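Local atomic coordinates of DUF5636 domain-containing protein (Legionella pneumophila subsp. pneumophila str. Philadelphia 1, PDB entry 4RD8), a protein that is of unknown function but belongs to the DUF5636 family and folds as a single chain of helices and loops without regular beta strands. Residues Gly19-Asn24 and Gln168-Pro173; Glu50-Leu55 and Phe210-Glu215; Met92-Gly97 and Met115-Ser120. The protein carries 3 engineered substitutions. All blocks are in the same frame, centred on the assembly; numbering follows the deposited sequence.

Interaction 1. Residues Gly19-Asn24 and Gln168-Pro173; sequences GELLQN and QDSSNP
The carboxylate of D169 lies with one face turned to the backbone of G19, E20 and L21: E20 N stands almost directly above OD2, and, with D169 CG anti to its carbonyl carbon (chi1 -77°), G19 CA lies over the same face, 4.0 Å from CG. The E20 N to D169 OD2 bond measures 3.1 Å, but its N-H...O angle of 135° marks it as weak. A water lies on the opposite side of that plane, nearer the edge, and donates to D169 OD2 at 2.7 Å. The same water donates to E20 OE2, bridging two acid groups whose nearest oxygens, E20 OE2 and D169 OD2, are 4.6 Å apart; this probably eases the repulsion between like charges. At the other oxygen of E20, the syn lone pair of OE1 takes N24 ND2 at 2.8 Å, tilted 31° from the amide plane of N24, so the carboxylate is gripped at both ends.

Beside these polar groups runs an apolar seam. L21 CG and CD1 each approach D169 CB to 3.7 Å, and CD1 also meets S170 CB, while S170 OG bonds to K164 O. N172 ND2, bonded to L17 O, adds a further tie. The contact thus joins the short helix 19-22, just ahead of helix 25-38 with N24 at its N-cap, to the loop between helices 157-162 and 179-184.

Interaction 2. Residues Glu50-Leu55 and Phe210-Glu215; sequences ELNEQL and FPVLRE
N52 of helix 41-61 reaches the first turn of helix 211-218, whose N-cap position is held by F210. The segments belong to an all-helical fold and form a crossed helix pair, with axes 8.3 Å apart at closest approach and directions 80° apart. The side chain of N52 starts with CB against F210 CB at 3.6 Å. CG, anti to the backbone N (chi1 179°), then passes F210 CA at 3.5 Å. At the tip the amide divides: ND2 lies beside F210 CA and P211 CD, both at contact distance, whereas OD1 enters the helix start and accepts two backbone N-H groups. The bond from V212 N is bent and weak; the one from L213 N is nearly straight, with an N-H...O angle of 168°. Together they give the buried OD1 two donors at a helix start where no preceding turn supplies acceptors.

Leucines of helix 41-61 add apolar contacts beside N52. L51 CD2 touches L213 CD2 at 3.7 Å, the two side chains crossing at about a right angle, and L55 CG packs on V212 CG1 at 4.0 Å. Both leucines also rest on L78, so helix 41-61 is backed here by helix 69-85. L55 CD2 ends 3.7 Å from L213 CA, close to the very peptide N-H that N52 OD1 holds at 2.8 Å.

Interaction 3. Residues Met92-Gly97 and Met115-Ser120; sequences MLQTIG and MLKDSS
M92 and M115, both selenomethionines, lie side by side and point the same way, meeting CG to CG at 3.9 Å with the selenium of M92 also close to M115 CG. Both side chains rest on A132 of helix 130-144 and both touch helix 69-85, M92 at R76 and Q80, M115 at L83. Two residues further along, Q94 and K117 repeat the arrangement, again alongside and pointing the same way. K117 is extended beyond CG and lays CD near Q94 CB, while CE comes 3.3 Å from Q94 OE1. The NZ to OE1 bond, at 3.2 Å, is weak, and the ammonium has a stronger partner in N98 OD1.

The matched directions are consistent with the parallel register of the backbone, a single beta bridge between L93 and L116. L93 N donates to M115 O at 2.9 Å, and K117 N donates back to L93 O at 3.0 Å with the donor nearly along the C=O axis (178°). Helix 103-111 lies in the connection between the two segments, and L116 packs on its F106 and L109.

L93 CB meets L116 CD2 at 4.1 Å. Beyond the bridge, S120 OG, anti to its carbonyl carbon (chi1 -63°), approaches Q94 CA and shares a water with T95 N, which donates to that water at 3.0 Å.

The three contacts are separate patches of one chain, none touching another. Interactions 1 and 2 lie on opposite sides of the chain's centre, their centres 37 Å apart, with nearest atoms about 25 Å apart. Interaction 3 is nearer to each than they are to each other: its centre is 26 Å from that of interaction 1 and 23 Å from that of interaction 2, where nearest atoms are about 11 Å apart. In sequence, interactions 1 and 2 alternate their segments, each tying an early part of the chain to a late one, whereas 92-97 and 115-120 form a local closure within both spans. With the function unassigned, no active site or ligand is established as a reference.

Interaction 1. Residues Gly19-Asn24 and Gln168-Pro173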
loop_
_atom_site.group_PDB
_atom_site.type_symbol
_atom_site.label_atom_id
_atom_site.label_comp_id
_atom_site.label_asym_id
_atom_site.label_seq_id
_atom_site.Cartn_x
_atom_site.Cartn_y
_atom_site.Cartn_z
ATOM N N GLY A 19 -8.103 -21.890 -7.692
ATOM C CA GLY A 19 -8.916 -21.574 -8.857
ATOM C C GLY A 19 -8.155 -20.991 -10.043
ATOM O O GLY A 19 -7.097 -21.501 -10.419
ATOM N N GLU A 20 -8.697 -19.930 -10.636
ATOM C CA GLU A 20 -8.086 -19.306 -11.810
ATOM C C GLU A 20 -6.773 -18.594 -11.481
ATOM O O GLU A 20 -5.839 -18.604 -12.292
ATOM C CB GLU A 20 -9.071 -18.331 -12.477
ATOM C CG GLU A 20 -8.586 -17.689 -13.788
ATOM C CD GLU A 20 -7.704 -16.457 -13.579
ATOM O OE1 GLU A 20 -6.862 -16.173 -14.460
ATOM O OE2 GLU A 20 -7.854 -15.765 -12.548
ATOM N N LEU A 21 -6.703 -17.960 -10.311
ATOM C CA LEU A 21 -5.512 -17.192 -9.964
ATOM C C LEU A 21 -4.298 -18.104 -9.821
ATOM O O LEU A 21 -3.185 -17.718 -10.174
ATOM C CB LEU A 21 -5.718 -16.352 -8.699
ATOM C CG LEU A 21 -6.572 -15.087 -8.852
ATOM C CD1 LEU A 21 -6.603 -14.301 -7.541
ATOM C CD2 LEU A 21 -6.069 -14.216 -10.014
ATOM N N LEU A 22 -4.525 -19.318 -9.323
ATOM C CA LEU A 22 -3.455 -20.299 -9.166
ATOM C C LEU A 22 -2.823 -20.658 -10.505
ATOM O O LEU A 22 -1.643 -21.016 -10.564
ATOM C CB LEU A 22 -3.984 -21.573 -8.509
ATOM C CG LEU A 22 -2.911 -22.624 -8.231
ATOM C CD1 LEU A 22 -1.760 -21.983 -7.463
ATOM C CD2 LEU A 22 -3.483 -23.801 -7.462
ATOM N N GLN A 23 -3.613 -20.558 -11.572
ATOM C CA GLN A 23 -3.149 -20.923 -12.908
ATOM C C GLN A 23 -2.751 -19.703 -13.725
ATOM O O GLN A 23 -2.376 -19.825 -14.899
ATOM C CB GLN A 23 -4.227 -21.710 -13.662
ATOM C CG GLN A 23 -4.734 -22.958 -12.931
ATOM C CD GLN A 23 -3.618 -23.901 -12.494
ATOM O OE1 GLN A 23 -2.580 -24.010 -13.154
ATOM N NE2 GLN A 23 -3.833 -24.594 -11.377
ATOM N N ASN A 24 -2.847 -18.535 -13.101
ATOM C CA ASN A 24 -2.583 -17.276 -13.777
ATOM C C ASN A 24 -1.126 -16.879 -13.571
ATOM O O ASN A 24 -0.800 -16.174 -12.622
ATOM C CB ASN A 24 -3.527 -16.196 -13.232
ATOM C CG ASN A 24 -3.524 -14.933 -14.068
ATOM O OD1 ASN A 24 -2.479 -14.486 -14.531
ATOM N ND2 ASN A 24 -4.705 -14.340 -14.256
ATOM N N GLN A 168 -11.918 -14.492 -4.031
ATOM C CA GLN A 168 -11.734 -15.671 -3.197
ATOM C C GLN A 168 -10.610 -16.599 -3.667
ATOM O O GLN A 168 -10.084 -17.381 -2.870
ATOM C CB GLN A 168 -13.043 -16.434 -3.037
ATOM C CG GLN A 168 -13.229 -16.953 -1.640
ATOM C CD GLN A 168 -14.603 -17.500 -1.430
ATOM O OE1 GLN A 168 -15.459 -16.853 -0.824
ATOM N NE2 GLN A 168 -14.834 -18.695 -1.942
ATOM N N ASP A 169 -10.242 -16.514 -4.948
ATOM C CA ASP A 169 -9.123 -17.295 -5.484
ATOM C C ASP A 169 -7.789 -16.922 -4.851
ATOM O O ASP A 169 -6.815 -17.666 -4.977
ATOM C CB ASP A 169 -8.993 -17.104 -7.001
ATOM C CG ASP A 169 -10.016 -17.886 -7.788
ATOM O OD1 ASP A 169 -10.720 -18.737 -7.204
ATOM O OD2 ASP A 169 -10.096 -17.656 -9.013
ATOM N N SER A 170 -7.731 -15.774 -4.184
ATOM C CA SER A 170 -6.500 -15.394 -3.487
ATOM C C SER A 170 -6.599 -15.616 -1.973
ATOM O O SER A 170 -5.836 -15.034 -1.194
ATOM C CB SER A 170 -6.086 -13.951 -3.821
ATOM O OG SER A 170 -7.048 -13.029 -3.361
ATOM N N SER A 171 -7.542 -16.466 -1.568
ATOM C CA SER A 171 -7.700 -16.870 -0.170
ATOM C C SER A 171 -7.827 -18.384 -0.037
ATOM O O SER A 171 -8.805 -18.873 0.516
ATOM C CB SER A 171 -8.922 -16.181 0.464
ATOM O OG SER A 171 -8.676 -14.788 0.641
ATOM N N ASN A 172 -6.836 -19.116 -0.555
ATOM C CA ASN A 172 -6.771 -20.572 -0.432
ATOM C C ASN A 172 -6.910 -20.982 1.036
ATOM O O ASN A 172 -6.101 -20.576 1.868
ATOM C CB ASN A 172 -5.424 -21.062 -0.987
ATOM C CG ASN A 172 -5.345 -22.564 -1.117
ATOM O OD1 ASN A 172 -5.866 -23.308 -0.284
ATOM N ND2 ASN A 172 -4.675 -23.025 -2.171
ATOM N N PRO A 173 -7.953 -21.762 1.367
ATOM C CA PRO A 173 -8.245 -22.071 2.772
ATOM C C PRO A 173 -7.302 -23.092 3.398
ATOM O O PRO A 173 -7.429 -23.383 4.592
ATOM C CB PRO A 173 -9.657 -22.659 2.712
ATOM C CG PRO A 173 -9.731 -23.290 1.340
ATOM C CD PRO A 173 -8.968 -22.327 0.458
HETATM O O HOH W 1 -9.811 -15.449 -10.501
#

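Interaction 2. Residues Glu50-Leu55 and Phe210-Glu215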
loop_
_atom_site.group_PDB
_atom_site.type_symbol
_atom_site.label_atom_id
_atom_site.label_comp_id
_atom_site.label_asym_id
_atom_site.label_seq_id
_atom_site.Cartn_x
_atom_site.Cartn_y
_atom_site.Cartn_z
ATOM N N GLU A 50 11.148 9.509 -2.554
ATOM C CA GLU A 50 10.397 10.164 -3.625
ATOM C C GLU A 50 9.069 10.699 -3.090
ATOM O O GLU A 50 8.681 11.830 -3.396
ATOM C CB GLU A 50 10.166 9.191 -4.793
ATOM C CG GLU A 50 9.280 9.727 -5.922
ATOM C CD GLU A 50 9.909 10.891 -6.680
ATOM O OE1 GLU A 50 11.157 10.951 -6.793
ATOM O OE2 GLU A 50 9.148 11.752 -7.172
ATOM N N LEU A 51 8.395 9.889 -2.277
ATOM C CA LEU A 51 7.118 10.283 -1.686
ATOM C C LEU A 51 7.334 11.485 -0.775
ATOM O O LEU A 51 6.554 12.446 -0.795
ATOM C CB LEU A 51 6.511 9.124 -0.899
ATOM C CG LEU A 51 5.132 9.379 -0.282
ATOM C CD1 LEU A 51 4.095 9.593 -1.368
ATOM C CD2 LEU A 51 4.732 8.220 0.633
ATOM N N ASN A 52 8.416 11.436 0.002
ATOM C CA ASN A 52 8.790 12.551 0.869
ATOM C C ASN A 52 9.075 13.815 0.081
ATOM O O ASN A 52 8.748 14.915 0.521
ATOM C CB ASN A 52 10.017 12.204 1.712
ATOM C CG ASN A 52 10.450 13.349 2.610
ATOM O OD1 ASN A 52 9.921 13.526 3.713
ATOM N ND2 ASN A 52 11.421 14.130 2.144
ATOM N N GLU A 53 9.704 13.658 -1.078
ATOM C CA GLU A 53 10.070 14.809 -1.887
ATOM C C GLU A 53 8.843 15.435 -2.539
ATOM O O GLU A 53 8.725 16.658 -2.611
ATOM C CB GLU A 53 11.112 14.432 -2.937
ATOM C CG GLU A 53 11.654 15.629 -3.685
ATOM C CD GLU A 53 12.883 15.296 -4.500
ATOM O OE1 GLU A 53 12.724 14.771 -5.624
ATOM O OE2 GLU A 53 14.004 15.567 -4.018
ATOM N N GLN A 54 7.919 14.598 -2.999
ATOM C CA GLN A 54 6.690 15.107 -3.591
ATOM C C GLN A 54 5.838 15.841 -2.549
ATOM O O GLN A 54 5.285 16.904 -2.824
ATOM C CB GLN A 54 5.914 13.976 -4.281
ATOM C CG GLN A 54 6.659 13.379 -5.475
ATOM C CD GLN A 54 5.818 12.389 -6.259
ATOM O OE1 GLN A 54 4.592 12.381 -6.152
ATOM N NE2 GLN A 54 6.476 11.540 -7.046
ATOM N N LEU A 55 5.762 15.279 -1.347
ATOM C CA LEU A 55 5.056 15.914 -0.234
ATOM C C LEU A 55 5.699 17.244 0.180
ATOM O O LEU A 55 5.000 18.247 0.383
ATOM C CB LEU A 55 5.006 14.956 0.960
ATOM C CG LEU A 55 4.331 15.423 2.254
ATOM C CD1 LEU A 55 2.868 15.783 1.996
ATOM C CD2 LEU A 55 4.444 14.339 3.331
ATOM N N PHE A 210 13.527 10.816 5.096
ATOM C CA PHE A 210 12.152 11.260 4.856
ATOM C C PHE A 210 11.512 12.051 6.005
ATOM O O PHE A 210 10.417 11.709 6.466
ATOM C CB PHE A 210 11.256 10.102 4.423
ATOM C CG PHE A 210 11.589 8.785 5.068
ATOM C CD1 PHE A 210 11.233 8.526 6.385
ATOM C CD2 PHE A 210 12.220 7.784 4.337
ATOM C CE1 PHE A 210 11.525 7.299 6.973
ATOM C CE2 PHE A 210 12.512 6.553 4.919
ATOM C CZ PHE A 210 12.165 6.313 6.237
ATOM N N PRO A 211 12.174 13.139 6.429
ATOM C CA PRO A 211 11.759 13.893 7.618
ATOM C C PRO A 211 10.379 14.536 7.492
ATOM O O PRO A 211 9.687 14.666 8.504
ATOM C CB PRO A 211 12.833 14.975 7.732
ATOM C CG PRO A 211 13.319 15.170 6.339
ATOM C CD PRO A 211 13.286 13.804 5.724
ATOM N N VAL A 212 9.990 14.927 6.281
ATOM C CA VAL A 212 8.698 15.570 6.069
ATOM C C VAL A 212 7.558 14.564 6.133
ATOM O O VAL A 212 6.552 14.795 6.810
ATOM C CB VAL A 212 8.664 16.355 4.745
ATOM C CG1 VAL A 212 7.278 16.919 4.498
ATOM C CG2 VAL A 212 9.688 17.477 4.781
ATOM N N LEU A 213 7.723 13.445 5.433
ATOM C CA LEU A 213 6.755 12.359 5.490
ATOM C C LEU A 213 6.606 11.883 6.931
ATOM O O LEU A 213 5.505 11.585 7.389
ATOM C CB LEU A 213 7.195 11.209 4.577
ATOM C CG LEU A 213 6.339 9.937 4.551
ATOM C CD1 LEU A 213 4.889 10.246 4.190
ATOM C CD2 LEU A 213 6.923 8.893 3.592
ATOM N N ARG A 214 7.722 11.846 7.650
ATOM C CA ARG A 214 7.732 11.353 9.022
ATOM C C ARG A 214 6.911 12.224 9.973
ATOM O O ARG A 214 6.063 11.723 10.709
ATOM C CB ARG A 214 9.173 11.231 9.526
ATOM C CG ARG A 214 9.300 11.137 11.036
ATOM C CD ARG A 214 10.750 11.261 11.476
ATOM N NE ARG A 214 10.865 11.779 12.836
ATOM C CZ ARG A 214 12.005 11.888 13.509
ATOM N NH1 ARG A 214 13.149 11.512 12.954
ATOM N NH2 ARG A 214 12.002 12.375 14.741
ATOM N N GLU A 215 7.160 13.529 9.944
ATOM C CA GLU A 215 6.494 14.457 10.855
ATOM C C GLU A 215 4.989 14.540 10.580
ATOM O O GLU A 215 4.189 14.609 11.513
ATOM C CB GLU A 215 7.129 15.843 10.761
ATOM C CG GLU A 215 6.619 16.843 11.790
ATOM C CD GLU A 215 7.313 18.184 11.678
ATOM O OE1 GLU A 215 8.290 18.278 10.905
ATOM O OE2 GLU A 215 6.886 19.143 12.358
#

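Interaction 3. Residues Met92-Gly97 and Met115-Ser120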
loop_
_atom_site.group_PDB
_atom_site.type_symbol
_atom_site.label_atom_id
_atom_site.label_comp_id
_atom_site.label_asym_id
_atom_site.label_seq_id
_atom_site.Cartn_x
_atom_site.Cartn_y
_atom_site.Cartn_z
HETATM N N MSE A 92 -10.430 7.491 -0.750
HETATM C CA MSE A 92 -10.207 6.421 0.218
HETATM C C MSE A 92 -11.423 6.363 1.159
HETATM O O MSE A 92 -11.947 7.410 1.558
HETATM C CB MSE A 92 -8.916 6.675 1.021
HETATM C CG MSE A 92 -7.611 6.625 0.206
HETATM SE SE MSE A 92 -6.020 6.657 1.335
HETATM C CE MSE A 92 -6.295 8.389 2.191
ATOM N N LEU A 93 -11.858 5.150 1.492
ATOM C CA LEU A 93 -13.052 4.950 2.321
ATOM C C LEU A 93 -12.685 4.634 3.767
ATOM O O LEU A 93 -11.589 4.148 4.052
ATOM C CB LEU A 93 -13.902 3.800 1.769
ATOM C CG LEU A 93 -14.423 3.959 0.335
ATOM C CD1 LEU A 93 -15.353 2.817 -0.003
ATOM C CD2 LEU A 93 -15.139 5.283 0.159
ATOM N N GLN A 94 -13.606 4.940 4.674
ATOM C CA GLN A 94 -13.585 4.375 6.018
ATOM C C GLN A 94 -15.054 4.232 6.408
ATOM O O GLN A 94 -15.931 4.682 5.678
ATOM C CB GLN A 94 -12.896 5.335 6.978
ATOM C CG GLN A 94 -13.638 6.668 7.105
ATOM C CD GLN A 94 -13.062 7.571 8.156
ATOM O OE1 GLN A 94 -12.024 8.206 7.948
ATOM N NE2 GLN A 94 -13.739 7.653 9.297
ATOM N N THR A 95 -15.339 3.618 7.546
ATOM C CA THR A 95 -16.707 3.661 8.055
ATOM C C THR A 95 -16.917 4.877 8.938
ATOM O O THR A 95 -15.962 5.426 9.507
ATOM C CB THR A 95 -17.090 2.394 8.852
ATOM O OG1 THR A 95 -16.292 2.328 10.037
ATOM C CG2 THR A 95 -16.879 1.142 8.005
ATOM N N ILE A 96 -18.173 5.297 9.066
ATOM C CA ILE A 96 -18.500 6.341 10.008
ATOM C C ILE A 96 -18.173 5.813 11.407
ATOM O O ILE A 96 -18.618 4.730 11.789
ATOM C CB ILE A 96 -19.985 6.747 9.900
ATOM C CG1 ILE A 96 -20.267 7.254 8.483
ATOM C CG2 ILE A 96 -20.324 7.828 10.908
ATOM C CD1 ILE A 96 -21.698 7.737 8.282
ATOM N N GLY A 97 -17.382 6.563 12.164
ATOM C CA GLY A 97 -16.990 6.111 13.486
ATOM C C GLY A 97 -15.766 5.204 13.492
ATOM O O GLY A 97 -15.359 4.734 14.562
HETATM N N MSE A 115 -9.541 1.783 -2.001
HETATM C CA MSE A 115 -8.571 1.770 -0.906
HETATM C C MSE A 115 -9.285 2.210 0.361
HETATM O O MSE A 115 -10.107 3.124 0.328
HETATM C CB MSE A 115 -7.417 2.742 -1.200
HETATM C CG MSE A 115 -6.419 2.899 -0.034
HETATM SE SE MSE A 115 -5.530 1.259 0.461
HETATM C CE MSE A 115 -4.845 0.771 -1.277
ATOM N N LEU A 116 -8.988 1.550 1.478
ATOM C CA LEU A 116 -9.578 1.930 2.751
ATOM C C LEU A 116 -8.516 2.241 3.791
ATOM O O LEU A 116 -7.361 1.830 3.650
ATOM C CB LEU A 116 -10.450 0.781 3.264
ATOM C CG LEU A 116 -11.638 0.447 2.356
ATOM C CD1 LEU A 116 -11.299 -0.712 1.459
ATOM C CD2 LEU A 116 -12.865 0.135 3.200
ATOM N N LYS A 117 -8.922 2.956 4.838
ATOM C CA LYS A 117 -8.109 3.129 6.028
ATOM C C LYS A 117 -7.733 1.759 6.575
ATOM O O LYS A 117 -8.516 0.814 6.457
ATOM C CB LYS A 117 -8.922 3.870 7.087
ATOM C CG LYS A 117 -8.481 5.270 7.380
ATOM C CD LYS A 117 -9.336 5.852 8.498
ATOM C CE LYS A 117 -8.944 7.271 8.823
ATOM N NZ LYS A 117 -9.665 7.763 10.028
ATOM N N ASP A 118 -6.545 1.659 7.178
ATOM C CA ASP A 118 -6.070 0.399 7.757
ATOM C C ASP A 118 -7.104 -0.146 8.739
ATOM O O ASP A 118 -7.363 -1.351 8.792
ATOM C CB ASP A 118 -4.752 0.602 8.523
ATOM C CG ASP A 118 -3.576 0.990 7.620
ATOM O OD1 ASP A 118 -3.704 0.926 6.378
ATOM O OD2 ASP A 118 -2.510 1.344 8.174
ATOM N N SER A 119 -7.698 0.756 9.512
ATOM C CA SER A 119 -8.611 0.369 10.585
ATOM C C SER A 119 -9.968 -0.131 10.080
ATOM O O SER A 119 -10.792 -0.611 10.853
ATOM C CB SER A 119 -8.797 1.539 11.557
ATOM O OG SER A 119 -9.191 2.700 10.849
ATOM N N SER A 120 -10.213 -0.022 8.785
ATOM C CA SER A 120 -11.450 -0.549 8.219
ATOM C C SER A 120 -11.409 -2.075 8.190
ATOM O O SER A 120 -12.434 -2.731 8.060
ATOM C CB SER A 120 -11.682 0.020 6.821
ATOM O OG SER A 120 -11.837 1.424 6.906
HETATM O O HOH W 2 -13.153 2.210 9.015
#